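PDB 2YGK: NURA from Sulfolobus solfataricus, which processes the ends of linear double-stranded DNA as a manganese-dependent nuclease, probably acting with the HerA helicase in double-strand break repair. Local coordinates for residues R227-L232 and V278-V283; F259-D264 and E285-L290. All coordinates share one frame; numbering follows the deposited sequence.

Contacts 1 and 2 share one helix, 280-291, which lies on the large mixed sheet of the NurA domain. In contact 1 the start of the helix, with the residues just before it, meets strand 228-236. In contact 2 the later turns meet strand 255-262, the next strand of that sheet. The centres of the two contacts are about 8 Å apart. They join directly where Arg227 NE lies 2.7 Å from Leu263 O and Gly228 O lies 2.8 Å from Thr261 OG1. Contact 1 is away from the manganese site. Contact 2 comes closer, with the side chain of Leu290 about 12 Å from that of the metal ligand Asp133.

Contact 1: residues R227-L232 and V278-V283; sequences RGFSKL and VDEKIV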
# COMPACT_ATOMS: atom_id res chain seq x y z
N ARG A 227 -20.22 26.87 -7.15
CA ARG A 227 -19.77 27.02 -5.77
C ARG A 227 -20.92 26.82 -4.77
O ARG A 227 -22.00 27.37 -4.96
CB ARG A 227 -19.14 28.40 -5.60
CG ARG A 227 -18.78 28.79 -4.17
CD ARG A 227 -18.25 30.24 -4.15
NE ARG A 227 -17.50 30.60 -2.94
CZ ARG A 227 -17.99 31.31 -1.92
NH1 ARG A 227 -19.26 31.71 -1.90
NH2 ARG A 227 -17.21 31.61 -0.89
N GLY A 228 -20.69 26.04 -3.73
CA GLY A 228 -21.73 25.76 -2.77
C GLY A 228 -21.42 24.76 -1.66
O GLY A 228 -20.28 24.53 -1.30
N PHE A 229 -22.47 24.21 -1.08
CA PHE A 229 -22.35 23.34 0.07
C PHE A 229 -23.49 22.39 0.15
O PHE A 229 -24.55 22.62 -0.38
CB PHE A 229 -22.25 24.15 1.35
CG PHE A 229 -23.46 24.94 1.65
CD1 PHE A 229 -23.64 26.20 1.08
CD2 PHE A 229 -24.42 24.46 2.52
CE1 PHE A 229 -24.79 26.97 1.37
CE2 PHE A 229 -25.57 25.21 2.81
CZ PHE A 229 -25.75 26.46 2.24
N SER A 230 -23.27 21.28 0.82
CA SER A 230 -24.28 20.24 0.85
C SER A 230 -25.12 20.33 2.09
O SER A 230 -24.75 20.99 3.05
CB SER A 230 -23.58 18.90 0.90
OG SER A 230 -22.99 18.70 2.18
N LYS A 231 -26.21 19.59 2.10
CA LYS A 231 -26.85 19.24 3.34
C LYS A 231 -25.78 18.84 4.38
O LYS A 231 -24.78 18.18 4.06
CB LYS A 231 -27.83 18.11 3.11
CG LYS A 231 -28.37 17.50 4.39
CD LYS A 231 -29.71 16.79 4.17
CE LYS A 231 -30.48 16.69 5.50
NZ LYS A 231 -31.38 15.51 5.61
N LEU A 232 -26.01 19.27 5.61
CA LEU A 232 -25.14 19.03 6.74
C LEU A 232 -25.49 17.69 7.30
O LEU A 232 -26.63 17.34 7.36
CB LEU A 232 -25.33 20.10 7.82
CG LEU A 232 -24.61 21.43 7.49
CD1 LEU A 232 -24.90 21.93 6.05
CD2 LEU A 232 -24.99 22.54 8.50
N VAL A 278 -23.23 23.24 13.80
CA VAL A 278 -22.89 24.22 12.81
C VAL A 278 -24.14 24.43 11.98
O VAL A 278 -24.90 23.51 11.81
CB VAL A 278 -21.72 23.69 11.97
CG1 VAL A 278 -21.80 24.16 10.55
CG2 VAL A 278 -20.41 24.06 12.64
N ASP A 279 -24.36 25.64 11.49
CA ASP A 279 -25.58 25.91 10.71
C ASP A 279 -25.25 26.51 9.33
O ASP A 279 -24.08 26.62 8.96
CB ASP A 279 -26.50 26.81 11.52
CG ASP A 279 -25.91 28.17 11.76
OD1 ASP A 279 -25.00 28.58 11.02
OD2 ASP A 279 -26.37 28.84 12.71
N GLU A 280 -26.27 26.84 8.54
CA GLU A 280 -25.99 27.43 7.24
C GLU A 280 -25.10 28.65 7.38
O GLU A 280 -24.11 28.77 6.69
CB GLU A 280 -27.27 27.83 6.51
CG GLU A 280 -28.01 26.69 5.87
CD GLU A 280 -28.84 27.08 4.65
OE1 GLU A 280 -28.97 28.29 4.35
OE2 GLU A 280 -29.34 26.15 3.98
N LYS A 281 -25.45 29.56 8.27
CA LYS A 281 -24.69 30.80 8.38
C LYS A 281 -23.21 30.49 8.64
O LYS A 281 -22.33 31.06 7.98
CB LYS A 281 -25.24 31.64 9.52
CG LYS A 281 -24.65 33.02 9.62
CD LYS A 281 -25.23 33.70 10.86
CE LYS A 281 -24.89 35.17 10.92
NZ LYS A 281 -25.44 35.73 12.15
N ILE A 282 -22.93 29.60 9.59
CA ILE A 282 -21.55 29.25 9.89
C ILE A 282 -20.87 28.67 8.65
O ILE A 282 -19.78 29.12 8.29
CB ILE A 282 -21.43 28.32 11.14
CG1 ILE A 282 -21.81 29.12 12.41
CG2 ILE A 282 -20.01 27.81 11.26
CD1 ILE A 282 -22.47 28.33 13.55
N VAL A 283 -21.52 27.71 8.00
CA VAL A 283 -21.00 27.12 6.78
C VAL A 283 -20.63 28.16 5.71
O VAL A 283 -19.53 28.06 5.13
CB VAL A 283 -22.01 26.12 6.18
CG1 VAL A 283 -21.81 25.96 4.69
CG2 VAL A 283 -21.88 24.79 6.87
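Phe229 and Val283 make the central apolar contact between strand 228-236 and the first turn of helix 280-291. Val283 CG1 lies over one face of the Phe229 ring, offset toward the rim, 3.9 Å from the centroid in a CH-pi contact. Its nearest ring atom is Phe229 CG, at 3.6 Å. The first torsion of Phe229 (chi1 64°) sets CG where it meets this methyl.

Leu232 adds a second apolar patch through a single methyl. Its CD2 is 4.1 Å from Val278 CG1 and 4.2 Å from Val283 CG2. The same methyl also rests 3.5 Å from the carbonyl oxygen Val278 O.

The polar groups lie at the border. Glu280 CD sits at the ring edge, in its plane, 4.0 Å from Phe229 CZ. The carboxylate is turned 86° from the ring. Asp279 caps the helix: its OD1 accepts from Ile282 N at 2.7 Å, in an almost straight bond (175° at the hydrogen).

An alanine at Phe229 would probably open a gap beside Val283 and leave the Glu280 side chain freer to move. On the helix side, Lys284 and Met287 also touch the Phe229 side chain. The N-capped start of the helix thus packs on the mixed sheet of the NurA domain, away from the manganese site. The contact is mainly apolar, and van der Waals packing rather than polar pairing joins the two segments.

Contact 2: residues F259-D264 and E285-L290; sequences FYTRLD and EIMDRL
Met287, present as selenomethionine, overlaps Thr261 as the two side chains slide past each other in opposite directions. Thr261 OG1 is 3.2 Å from Met287 SE. The Met287 chain is extended to SE and then bends (chi3 57°), which turns the CE methyl to a point 3.5 Å from Arg262 O. Met287 CE is also 3.4 Å from Thr261 OG1, so SE and both carbons bonded to it crowd round the hydroxyl. This buried hydroxyl is satisfied elsewhere: it is hydrogen-bonded to Gly228 O, on the neighbouring strand. Its place is set by OG1 lying anti to the backbone N (chi1 -177°).

Leu263 carries the next part of the contact through one branch. Its CD2 meets the helix at Leu290 CB, 4.1 Å away, and at Met287 CB, 4.3 Å away. Leu263 CD2 also lies 3.9 Å from the backbone oxygen Met287 O.

At the other end Phe259 points its ring edge at the helix. Ile286 CG2 lies near the ring plane, 4.4 Å from Phe259 CZ, a looser contact.

The axes of strand 259-262 and helix 285-290 come within 10.1 Å, with N-to-C directions 39° apart. Strand 255-262 lies between strands 228-236 and 270-275 in the sheet. Helix 280-291 packs across all three, meeting the first in contact 1 and the last where Ile286 touches Ile274. Tyr260 instead meets helix 216-223.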
# COMPACT_ATOMS: atom_id res chain seq x y z
N PHE A 259 -19.92 18.56 6.11
CA PHE A 259 -20.54 19.01 4.87
C PHE A 259 -19.51 18.93 3.76
O PHE A 259 -18.32 18.84 4.03
CB PHE A 259 -21.09 20.43 4.99
CG PHE A 259 -20.06 21.47 5.30
CD1 PHE A 259 -19.70 21.75 6.60
CD2 PHE A 259 -19.49 22.21 4.30
CE1 PHE A 259 -18.72 22.73 6.89
CE2 PHE A 259 -18.52 23.21 4.59
CZ PHE A 259 -18.14 23.45 5.88
N TYR A 260 -20.00 18.97 2.52
CA TYR A 260 -19.18 19.04 1.33
C TYR A 260 -19.32 20.41 0.75
O TYR A 260 -20.40 20.97 0.71
CB TYR A 260 -19.67 18.05 0.34
CG TYR A 260 -19.44 16.66 0.80
CD1 TYR A 260 -18.18 16.03 0.60
CD2 TYR A 260 -20.44 15.93 1.42
CE1 TYR A 260 -17.96 14.73 1.00
CE2 TYR A 260 -20.22 14.60 1.81
CZ TYR A 260 -18.97 14.01 1.61
OH TYR A 260 -18.76 12.70 2.00
N THR A 261 -18.23 20.99 0.31
CA THR A 261 -18.32 22.34 -0.25
C THR A 261 -17.44 22.37 -1.46
O THR A 261 -16.48 21.60 -1.56
CB THR A 261 -17.87 23.43 0.80
OG1 THR A 261 -18.02 24.78 0.27
CG2 THR A 261 -16.45 23.17 1.23
N ARG A 262 -17.83 23.22 -2.40
CA ARG A 262 -17.03 23.64 -3.51
C ARG A 262 -16.85 25.10 -3.29
O ARG A 262 -17.85 25.82 -3.24
CB ARG A 262 -17.77 23.41 -4.83
CG ARG A 262 -17.02 23.98 -6.05
CD ARG A 262 -17.75 23.71 -7.34
NE ARG A 262 -17.83 22.29 -7.73
CZ ARG A 262 -18.93 21.52 -7.75
NH1 ARG A 262 -20.11 22.00 -7.38
NH2 ARG A 262 -18.85 20.25 -8.14
N LEU A 263 -15.60 25.56 -3.18
CA LEU A 263 -15.28 26.96 -2.85
C LEU A 263 -15.34 27.88 -4.05
O LEU A 263 -15.43 29.10 -3.89
CB LEU A 263 -13.90 27.09 -2.23
CG LEU A 263 -13.80 26.28 -0.94
CD1 LEU A 263 -12.38 26.13 -0.58
CD2 LEU A 263 -14.62 26.86 0.24
N ASP A 264 -15.29 27.30 -5.25
CA ASP A 264 -15.08 28.04 -6.49
C ASP A 264 -15.77 27.30 -7.63
O ASP A 264 -15.62 26.07 -7.78
CB ASP A 264 -13.60 28.15 -6.73
CG ASP A 264 -13.26 28.91 -7.98
OD1 ASP A 264 -14.18 29.38 -8.69
OD2 ASP A 264 -12.03 29.02 -8.26
N GLU A 285 -20.05 31.39 6.27
CA GLU A 285 -18.91 32.16 6.80
C GLU A 285 -17.61 31.38 6.59
O GLU A 285 -16.59 31.97 6.23
CB GLU A 285 -19.09 32.49 8.29
CG GLU A 285 -20.23 33.47 8.61
CD GLU A 285 -20.40 33.72 10.11
OE1 GLU A 285 -19.52 33.28 10.92
OE2 GLU A 285 -21.41 34.36 10.50
N ILE A 286 -17.64 30.06 6.81
CA ILE A 286 -16.43 29.26 6.66
C ILE A 286 -16.01 29.18 5.19
O ILE A 286 -14.81 29.19 4.89
CB ILE A 286 -16.60 27.82 7.22
CG1 ILE A 286 -16.62 27.82 8.76
CG2 ILE A 286 -15.49 26.88 6.74
CD1 ILE A 286 -17.03 26.46 9.34
N MSE A 287 -16.97 29.09 4.28
CA MSE A 287 -16.65 29.10 2.87
C MSE A 287 -16.01 30.43 2.46
O MSE A 287 -15.03 30.47 1.76
CB MSE A 287 -17.91 28.89 2.04
CG MSE A 287 -18.43 27.48 2.11
SE MSE A 287 -20.01 27.22 1.06
CE MSE A 287 -19.45 27.73 -0.73
N ASP A 288 -16.62 31.52 2.90
CA ASP A 288 -16.23 32.87 2.50
C ASP A 288 -14.82 33.16 2.94
O ASP A 288 -14.01 33.63 2.16
CB ASP A 288 -17.19 33.89 3.09
CG ASP A 288 -18.49 34.00 2.30
OD1 ASP A 288 -18.57 33.36 1.22
OD2 ASP A 288 -19.42 34.73 2.76
N ARG A 289 -14.54 32.83 4.19
CA ARG A 289 -13.19 32.93 4.76
C ARG A 289 -12.15 31.99 4.13
O ARG A 289 -11.02 32.40 3.86
CB ARG A 289 -13.27 32.70 6.27
CG ARG A 289 -14.06 33.77 7.00
CD ARG A 289 -14.56 33.25 8.30
NE ARG A 289 -15.14 34.31 9.13
CZ ARG A 289 -15.79 34.10 10.28
NH1 ARG A 289 -15.98 32.87 10.76
NH2 ARG A 289 -16.27 35.12 10.96
N LEU A 290 -12.52 30.74 3.89
CA LEU A 290 -11.61 29.84 3.17
C LEU A 290 -11.32 30.30 1.74
O LEU A 290 -10.19 30.15 1.27
CB LEU A 290 -12.15 28.44 3.08
CG LEU A 290 -12.12 27.62 4.34
CD1 LEU A 290 -13.02 26.41 4.17
CD2 LEU A 290 -10.65 27.28 4.63